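6-aminohexanoate-dimer hydrolase (Bacillus anthracis, PDB 4GB7) probably hydrolyses the amide bond of the 6-aminohexanoate dimer, a nylon by-product, as a member of the serine beta-lactamase family. Local coordinates at residues Ala311-Leu316 with Gln327-Ser332; Lys143-Ala148 with Glu275-Gln280; Gln377-Asp382 with Lys386-His391. All coordinates share one frame; numbering follows the deposited sequence. Where two conformers were deposited one is given.

Contact 1. Residues Ala311-Leu316 with Gln327-Ser332; sequences ARFGQL and QILPSS. With NO3 (nitrate ion), chain C.
Leu-329 sends its methyl CD1 into the angle between two side chains of helix 307-318, Phe-313 and Leu-316, which stand one helical turn apart and so look out on the same side. CD1 of Leu-329 lies 3.8 Å from CD2 of Leu-316 and 3.9 Å from CE1 of Phe-313, approaching that ring obliquely. Both helix residues hold CG anti to the backbone N (chi1 178° in Phe-313, 180° in Leu-316), which swings the ring and the isobutyl group out toward the loop. The branched end of Leu-316 serves two neighbours: while CD2 meets Leu-329, CD1 rests 4.2 Å from CB of Ile-328. All these pairs cross at roughly a right angle. The loop is braced by Gln-327, whose NE2 donates to O of Leu-329 at 2.8 Å, nearly straight and in its own amide plane, and also to O of Asn-320; the two acceptors together hold the amide. Gln-315, beside strand 110-117, bends at chi2 (66°) and gives NE2 to OD1 of Asn-319 and, at 3.0 Å, to O1 of a nitrate ion, probably from the crystallisation liquor. Leu-329 also packs on Ser-152 of helix 143-155, and Ala-311 faces Val-114 and Val-116 of strand 110-117.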
# COMPACT_ATOMS: atom_id res chain seq x y z
N ALA A 311 2.91 9.20 -6.90
CA ALA A 311 4.13 9.30 -7.68
C ALA A 311 5.17 10.23 -7.04
O ALA A 311 6.37 9.97 -7.09
CB ALA A 311 3.81 9.75 -9.08
N ARG A 312 4.70 11.33 -6.44
CA ARG A 312 5.58 12.22 -5.72
C ARG A 312 6.24 11.48 -4.57
O ARG A 312 7.45 11.61 -4.36
CB ARG A 312 4.81 13.42 -5.16
CG ARG A 312 4.24 14.35 -6.23
CD ARG A 312 3.45 15.53 -5.63
NE ARG A 312 3.23 16.54 -6.66
CZ ARG A 312 2.24 16.47 -7.56
NH1 ARG A 312 1.33 15.50 -7.52
NH2 ARG A 312 2.19 17.38 -8.52
N PHE A 313 5.47 10.68 -3.86
CA PHE A 313 6.05 9.89 -2.75
C PHE A 313 7.07 8.84 -3.29
O PHE A 313 8.12 8.63 -2.75
CB PHE A 313 4.95 9.16 -2.00
CG PHE A 313 5.46 8.29 -0.89
CD1 PHE A 313 5.97 8.87 0.24
CD2 PHE A 313 5.42 6.89 -0.96
CE1 PHE A 313 6.41 8.10 1.28
CE2 PHE A 313 5.87 6.11 0.10
CZ PHE A 313 6.36 6.71 1.21
N GLY A 314 6.75 8.24 -4.43
CA GLY A 314 7.66 7.35 -5.10
C GLY A 314 8.99 8.00 -5.43
O GLY A 314 10.07 7.41 -5.23
N GLN A 315 8.90 9.21 -5.98
CA GLN A 315 10.09 9.99 -6.36
C GLN A 315 10.89 10.30 -5.08
O GLN A 315 12.11 10.25 -5.12
CB GLN A 315 9.71 11.27 -7.07
CG GLN A 315 10.90 12.09 -7.52
CD GLN A 315 11.70 11.39 -8.58
OE1 GLN A 315 11.14 10.67 -9.43
NE2 GLN A 315 12.99 11.66 -8.60
N LEU A 316 10.21 10.58 -3.98
CA LEU A 316 10.90 10.83 -2.72
C LEU A 316 11.76 9.64 -2.34
O LEU A 316 12.92 9.81 -1.92
CB LEU A 316 9.90 11.11 -1.60
CG LEU A 316 10.48 11.39 -0.22
CD1 LEU A 316 11.32 12.66 -0.23
CD2 LEU A 316 9.37 11.45 0.82
N GLN A 327 16.05 16.19 4.24
CA GLN A 327 15.80 14.80 4.54
C GLN A 327 14.42 14.63 5.19
O GLN A 327 14.26 14.62 6.39
CB GLN A 327 16.93 14.28 5.45
CG GLN A 327 17.13 12.80 5.36
CD GLN A 327 17.59 12.34 3.99
OE1 GLN A 327 18.51 12.93 3.40
NE2 GLN A 327 16.95 11.29 3.47
N ILE A 328 13.43 14.44 4.35
CA ILE A 328 12.05 14.24 4.76
C ILE A 328 11.87 12.92 5.49
O ILE A 328 11.17 12.87 6.54
CB ILE A 328 11.07 14.31 3.57
CG1 ILE A 328 11.29 15.60 2.79
CG2 ILE A 328 9.63 14.20 4.06
CD1 ILE A 328 11.18 16.87 3.55
N LEU A 329 12.47 11.87 4.94
CA LEU A 329 12.43 10.56 5.51
C LEU A 329 13.84 9.99 5.55
O LEU A 329 14.69 10.38 4.81
CB LEU A 329 11.53 9.66 4.64
CG LEU A 329 10.01 9.93 4.75
CD1 LEU A 329 9.30 9.03 3.75
CD2 LEU A 329 9.49 9.75 6.15
N PRO A 330 14.10 9.06 6.49
CA PRO A 330 15.42 8.49 6.60
C PRO A 330 15.93 7.89 5.28
O PRO A 330 15.20 7.13 4.59
CB PRO A 330 15.25 7.41 7.68
CG PRO A 330 14.06 7.84 8.45
CD PRO A 330 13.17 8.53 7.48
N SER A 331 17.18 8.20 4.96
CA SER A 331 17.82 7.61 3.79
C SER A 331 17.97 6.08 3.98
O SER A 331 18.10 5.34 3.03
CB SER A 331 19.17 8.27 3.52
OG SER A 331 20.04 8.04 4.63
N SER A 332 17.97 5.61 5.21
CA SER A 332 18.07 4.17 5.47
C SER A 332 16.95 3.33 4.84
O SER A 332 17.16 2.14 4.58
CB SER A 332 18.09 3.88 6.97
OG SER A 332 16.83 4.14 7.57
N NO3 C . 15.90 10.78 -10.17
O1 NO3 C . 14.93 11.03 -10.85
O2 NO3 C . 15.82 10.95 -8.79
O3 NO3 C . 17.09 10.35 -10.78

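Contact 2. Residues Lys143-Ala148 with Glu275-Gln280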
# COMPACT_ATOMS: atom_id res chain seq x y z
N LYS A 143 0.74 0.50 3.64
CA LYS A 143 1.65 -0.02 4.68
C LYS A 143 3.00 0.71 4.74
O LYS A 143 3.62 0.84 5.82
CB LYS A 143 1.88 -1.51 4.45
CG LYS A 143 0.64 -2.34 4.69
CD LYS A 143 0.88 -3.83 4.56
CE LYS A 143 -0.29 -4.67 5.10
NZ LYS A 143 -1.55 -4.63 4.29
N VAL A 144 3.46 1.17 3.59
CA VAL A 144 4.78 1.81 3.49
C VAL A 144 4.83 3.15 4.25
O VAL A 144 5.87 3.56 4.67
CB VAL A 144 5.28 1.93 2.04
CG1 VAL A 144 5.44 0.52 1.44
CG2 VAL A 144 4.40 2.85 1.17
N PHE A 145 3.68 3.78 4.44
CA PHE A 145 3.58 5.03 5.22
C PHE A 145 3.78 4.76 6.68
O PHE A 145 4.51 5.51 7.33
CB PHE A 145 2.26 5.72 4.91
CG PHE A 145 2.23 6.25 3.49
CD1 PHE A 145 2.74 7.48 3.20
CD2 PHE A 145 1.72 5.49 2.48
CE1 PHE A 145 2.78 7.94 1.90
CE2 PHE A 145 1.73 5.92 1.20
CZ PHE A 145 2.26 7.15 0.90
N THR A 146 3.11 3.73 7.21
CA THR A 146 3.37 3.28 8.57
C THR A 146 4.82 2.88 8.75
O THR A 146 5.48 3.30 9.73
CB THR A 146 2.41 2.16 8.99
OG1 THR A 146 1.10 2.73 9.13
CG2 THR A 146 2.81 1.49 10.32
N GLY A 147 5.36 2.12 7.83
CA GLY A 147 6.77 1.70 7.88
C GLY A 147 7.74 2.89 7.93
O GLY A 147 8.69 2.93 8.71
N ALA A 148 7.49 3.87 7.07
CA ALA A 148 8.34 5.06 6.99
C ALA A 148 8.37 5.83 8.29
O ALA A 148 9.45 6.29 8.70
CB ALA A 148 7.86 5.96 5.86
N GLU A 275 1.71 15.60 8.70
CA GLU A 275 2.79 16.45 9.18
C GLU A 275 4.17 16.02 8.64
O GLU A 275 5.03 16.81 8.26
CB GLU A 275 2.78 16.45 10.71
CG GLU A 275 1.58 17.20 11.27
CD GLU A 275 1.48 17.21 12.77
OE1 GLU A 275 2.39 16.74 13.43
OE2 GLU A 275 0.50 17.76 13.27
N ARG A 276 4.37 14.71 8.58
CA ARG A 276 5.68 14.19 8.22
C ARG A 276 5.92 14.06 6.73
O ARG A 276 7.08 14.08 6.28
CB ARG A 276 5.88 12.86 8.91
CG ARG A 276 6.00 12.95 10.42
CD ARG A 276 5.82 11.61 11.09
NE ARG A 276 6.04 11.70 12.53
CZ ARG A 276 7.24 11.67 13.12
NH1 ARG A 276 8.37 11.47 12.42
NH2 ARG A 276 7.31 11.79 14.45
N ILE A 277 4.87 13.84 5.95
CA ILE A 277 5.03 13.48 4.56
C ILE A 277 4.11 14.32 3.66
O ILE A 277 4.60 14.98 2.73
CB ILE A 277 4.77 11.97 4.28
CG1 ILE A 277 5.75 11.12 5.09
CG2 ILE A 277 4.72 11.69 2.76
CD1 ILE A 277 5.43 9.63 5.09
N TRP A 278 2.82 14.27 3.91
CA TRP A 278 1.81 14.75 2.92
C TRP A 278 1.85 16.27 2.72
O TRP A 278 1.38 16.78 1.72
CB TRP A 278 0.36 14.29 3.25
CG TRP A 278 -0.37 13.91 2.00
CD1 TRP A 278 -1.19 14.69 1.21
CD2 TRP A 278 -0.26 12.63 1.33
NE1 TRP A 278 -1.61 13.99 0.11
CE2 TRP A 278 -1.04 12.74 0.11
CE3 TRP A 278 0.41 11.44 1.61
CZ2 TRP A 278 -1.17 11.66 -0.76
CZ3 TRP A 278 0.29 10.38 0.72
CH2 TRP A 278 -0.49 10.48 -0.42
N SER A 279 2.32 16.98 3.73
CA SER A 279 2.42 18.42 3.69
C SER A 279 3.81 18.88 3.24
O SER A 279 4.02 20.07 3.11
CB SER A 279 2.15 19.01 5.07
OG SER A 279 3.14 18.66 6.00
N GLN A 280 4.75 17.94 3.01
CA GLN A 280 6.17 18.24 2.85
C GLN A 280 6.73 18.04 1.47
O GLN A 280 7.86 18.45 1.24
CB GLN A 280 6.98 17.35 3.80
CG GLN A 280 6.54 17.48 5.25
CD GLN A 280 7.01 18.76 5.81
OE1 GLN A 280 8.22 19.01 5.84
NE2 GLN A 280 6.08 19.60 6.27
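The Phe-145 ring meets two side chains of helix 269-278, Ile-277 at CD1 and Trp-278 at the CE1-CZ bond. CD1 of Ile-277 comes to the ring edge, near its plane, 3.9 Å from CD1 of Phe-145. The indole of Trp-278 touches the same ring with CZ3, which lies 3.7 Å from CE1 of Phe-145 and approaches obliquely; seen from the tryptophan, the phenylalanine sits at the indole edge, in plane. The planes are turned 49° apart and the six-membered rings have centroids separated by 5.8 Å, so the pair is neither a parallel stack nor a T. Phe-145 also stacks with Phe-313 of helix 307-318.

Phe-145 carries its ring with CG beside the backbone N and anti to the carbonyl carbon (chi1 -68°), directed toward 275-280. Ile-277 has an extended outer arm (chi2 169°), which brings CD1 as far as the phenylalanine and, more loosely, to CB of Ala-148 at 4.5 Å. The small Ala-148, three residues on from Phe-145, offers only its CB to the end of Ile-277. Helix 143-155 begins with Lys-143, whose NZ is hydrogen-bonded to OG of Ser-140; the spacing fits the SxxK motif of serine beta-lactamases and penicillin-binding proteins, and a weak bond to OH of Tyr-249 is consistent with it. In that fold this helix runs through the middle of the protein, and here Phe-145 and Ala-148 form part of its apolar flank.

The end of helix 269-278 widens into a pi-type turn at residues 275-278, just where Ile-277 and Trp-278 make their contacts. Trp-278 turns the CZ3 corner of its benzene ring to Phe-145, while NE1 donates to O of Glu-285.

Contact 3. Residues Gln377-Asp382 with Lys386-His391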
# COMPACT_ATOMS: atom_id res chain seq x y z
N GLN A 377 -3.41 -2.71 -7.32
CA GLN A 377 -2.65 -1.55 -6.96
C GLN A 377 -1.18 -1.82 -6.85
O GLN A 377 -0.75 -2.84 -6.28
CB GLN A 377 -3.10 -0.94 -5.62
CG GLN A 377 -4.54 -1.17 -5.20
CD GLN A 377 -5.55 -0.80 -6.24
OE1 GLN A 377 -5.34 0.13 -7.01
NE2 GLN A 377 -6.69 -1.47 -6.22
N THR A 378 -0.38 -0.89 -7.35
CA THR A 378 1.07 -1.01 -7.26
C THR A 378 1.72 0.37 -7.15
O THR A 378 1.36 1.28 -7.90
CB THR A 378 1.69 -1.71 -8.49
OG1 THR A 378 1.07 -3.00 -8.70
CG2 THR A 378 3.23 -1.91 -8.33
N LEU A 379 2.67 0.47 -6.22
CA LEU A 379 3.72 1.50 -6.30
C LEU A 379 5.02 0.81 -6.55
O LEU A 379 5.49 0.00 -5.71
CB LEU A 379 3.81 2.32 -5.00
CG LEU A 379 4.91 3.36 -4.93
CD1 LEU A 379 4.87 4.44 -6.02
CD2 LEU A 379 4.88 3.98 -3.52
N TYR A 380 5.65 1.12 -7.65
CA TYR A 380 6.84 0.38 -8.15
C TYR A 380 7.98 1.40 -8.39
O TYR A 380 7.82 2.40 -9.11
CB TYR A 380 6.47 -0.32 -9.45
CG TYR A 380 7.61 -1.03 -10.18
CD1 TYR A 380 7.90 -2.38 -9.94
CD2 TYR A 380 8.36 -0.38 -11.14
CE1 TYR A 380 8.92 -3.04 -10.62
CE2 TYR A 380 9.38 -1.03 -11.82
CZ TYR A 380 9.64 -2.37 -11.58
OH TYR A 380 10.63 -3.03 -12.27
N ILE A 381 9.14 1.14 -7.77
CA ILE A 381 10.27 2.04 -7.87
C ILE A 381 11.43 1.28 -8.46
O ILE A 381 11.86 0.25 -7.90
CB ILE A 381 10.64 2.61 -6.47
CG1 ILE A 381 9.36 3.28 -5.84
CG2 ILE A 381 11.85 3.54 -6.61
CD1 ILE A 381 9.58 3.77 -4.46
N ASP A 382 11.98 1.81 -9.53
CA ASP A 382 13.11 1.21 -10.26
C ASP A 382 14.30 2.15 -10.15
O ASP A 382 14.39 3.14 -10.81
CB ASP A 382 12.70 1.01 -11.73
CG ASP A 382 13.82 0.53 -12.63
OD1 ASP A 382 14.98 0.55 -12.20
OD2 ASP A 382 13.52 0.06 -13.78
N LYS A 386 15.69 4.85 -12.81
CA LYS A 386 15.19 6.07 -12.19
C LYS A 386 13.72 6.30 -12.58
O LYS A 386 13.37 7.35 -13.08
CB LYS A 386 16.13 7.24 -12.58
CG LYS A 386 17.55 7.05 -12.05
CD LYS A 386 18.62 7.53 -13.03
CE LYS A 386 18.79 6.64 -14.27
NZ LYS A 386 18.53 7.36 -15.57
N MSE A 387 12.89 5.27 -12.39
CA MSE A 387 11.50 5.29 -12.80
C MSE A 387 10.59 4.94 -11.64
O MSE A 387 10.92 4.11 -10.78
CB MSE A 387 11.28 4.31 -13.96
CG MSE A 387 9.93 4.34 -14.51
SE MSE A 387 9.59 2.93 -15.83
CE MSE A 387 9.74 1.52 -14.46
N VAL A 388 9.49 5.67 -11.56
CA VAL A 388 8.39 5.39 -10.63
C VAL A 388 7.15 5.05 -11.46
O VAL A 388 6.79 5.80 -12.39
CB VAL A 388 8.09 6.58 -9.74
CG1 VAL A 388 6.87 6.35 -8.82
CG2 VAL A 388 9.32 6.96 -8.93
N ILE A 389 6.44 3.99 -11.08
CA ILE A 389 5.13 3.69 -11.64
C ILE A 389 4.11 3.60 -10.50
O ILE A 389 4.35 2.94 -9.49
CB ILE A 389 5.13 2.44 -12.49
CG1 ILE A 389 6.03 2.65 -13.75
CG2 ILE A 389 3.73 1.95 -12.84
CD1 ILE A 389 6.04 1.47 -14.69
N VAL A 390 3.03 4.30 -10.69
CA VAL A 390 1.82 4.22 -9.85
C VAL A 390 0.74 3.59 -10.66
O VAL A 390 0.43 4.05 -11.75
CB VAL A 390 1.36 5.58 -9.31
CG1 VAL A 390 0.09 5.43 -8.48
CG2 VAL A 390 2.46 6.20 -8.42
N HIS A 391 0.13 2.55 -10.11
CA HIS A 391 -0.89 1.79 -10.85
C HIS A 391 -2.05 1.58 -9.92
O HIS A 391 -1.86 0.91 -8.86
CB HIS A 391 -0.28 0.45 -11.31
CG HIS A 391 -1.02 -0.24 -12.41
ND1 HIS A 391 -0.39 -1.06 -13.26
CD2 HIS A 391 -2.33 -0.24 -12.76
CE1 HIS A 391 -1.27 -1.53 -14.17
NE2 HIS A 391 -2.47 -1.03 -13.86
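A beta hairpin, strands 377-382 and 387-393, forms part of the five-stranded antiparallel sheet of the beta-lactamase-like fold. The short strand axes run 4.8 Å apart at 177°. Three hydrogen-bonded pairs, Thr-378 with His-391, Tyr-380 with Ile-389 and Asp-382 with Met-387, each exchange two backbone bonds; N of Tyr-380 reaches O of Ile-389 at 2.9 Å, for example. At the turn end Lys-386 and Met-387 both oppose Asp-382, a G1 beta bulge in which Lys-386 takes positive phi (55°).

Side chains alternate between the faces. Leu-379, Ile-381, Val-388 and Val-390 line the one packed on helix 307-318; the last three are beta-branched, which suits extended backbone. CD1 of Leu-379 reaches across to both CG1 of Val-388 at 3.9 Å and CG2 of Val-390 at 3.8 Å. The other face, against helix 402-417, bears Thr-378, Tyr-380, Asp-382, Met-387, Ile-389 and His-391. There His-391 has both ring nitrogens engaged, ND1 with OH of Tyr-410 and NE2 with OG1 of Thr-110, which fixes the turn of its ring. OD2 of Asp-382 takes an N-H from Gln-366, and OD1 accepts from N of Ala-385 within the turn. Met-387, deposited as selenomethionine, runs extended until it bends at SE (chi3 67°), and its CE thereby comes to the edge of the Tyr-380 ring, 3.7 Å from CE2.

Overall arrangement
Helix 307-318 is the piece that ties the three contacts together. In contact 1 its Phe-313 lies against contact 2, with CD2 3.7 Å from CZ of Phe-145 and CE2 3.7 Å from CG2 of Val-144; the two centres are 9 Å apart. Another side of it rests on the hairpin of contact 3, whose centre is 13 Å from that of contact 1: CG2 of Val-390 approaches N of Ala-311, and CG2 of Val-388 approaches Gly-314, whose lack of a side chain suits this. Contacts 2 and 3, with centres 17 Å and nearest atoms about 5 Å apart, do not touch. Lys-143 in contact 2 belongs to the probable SxxK active site, and Gln-377 of contact 3 lies near it.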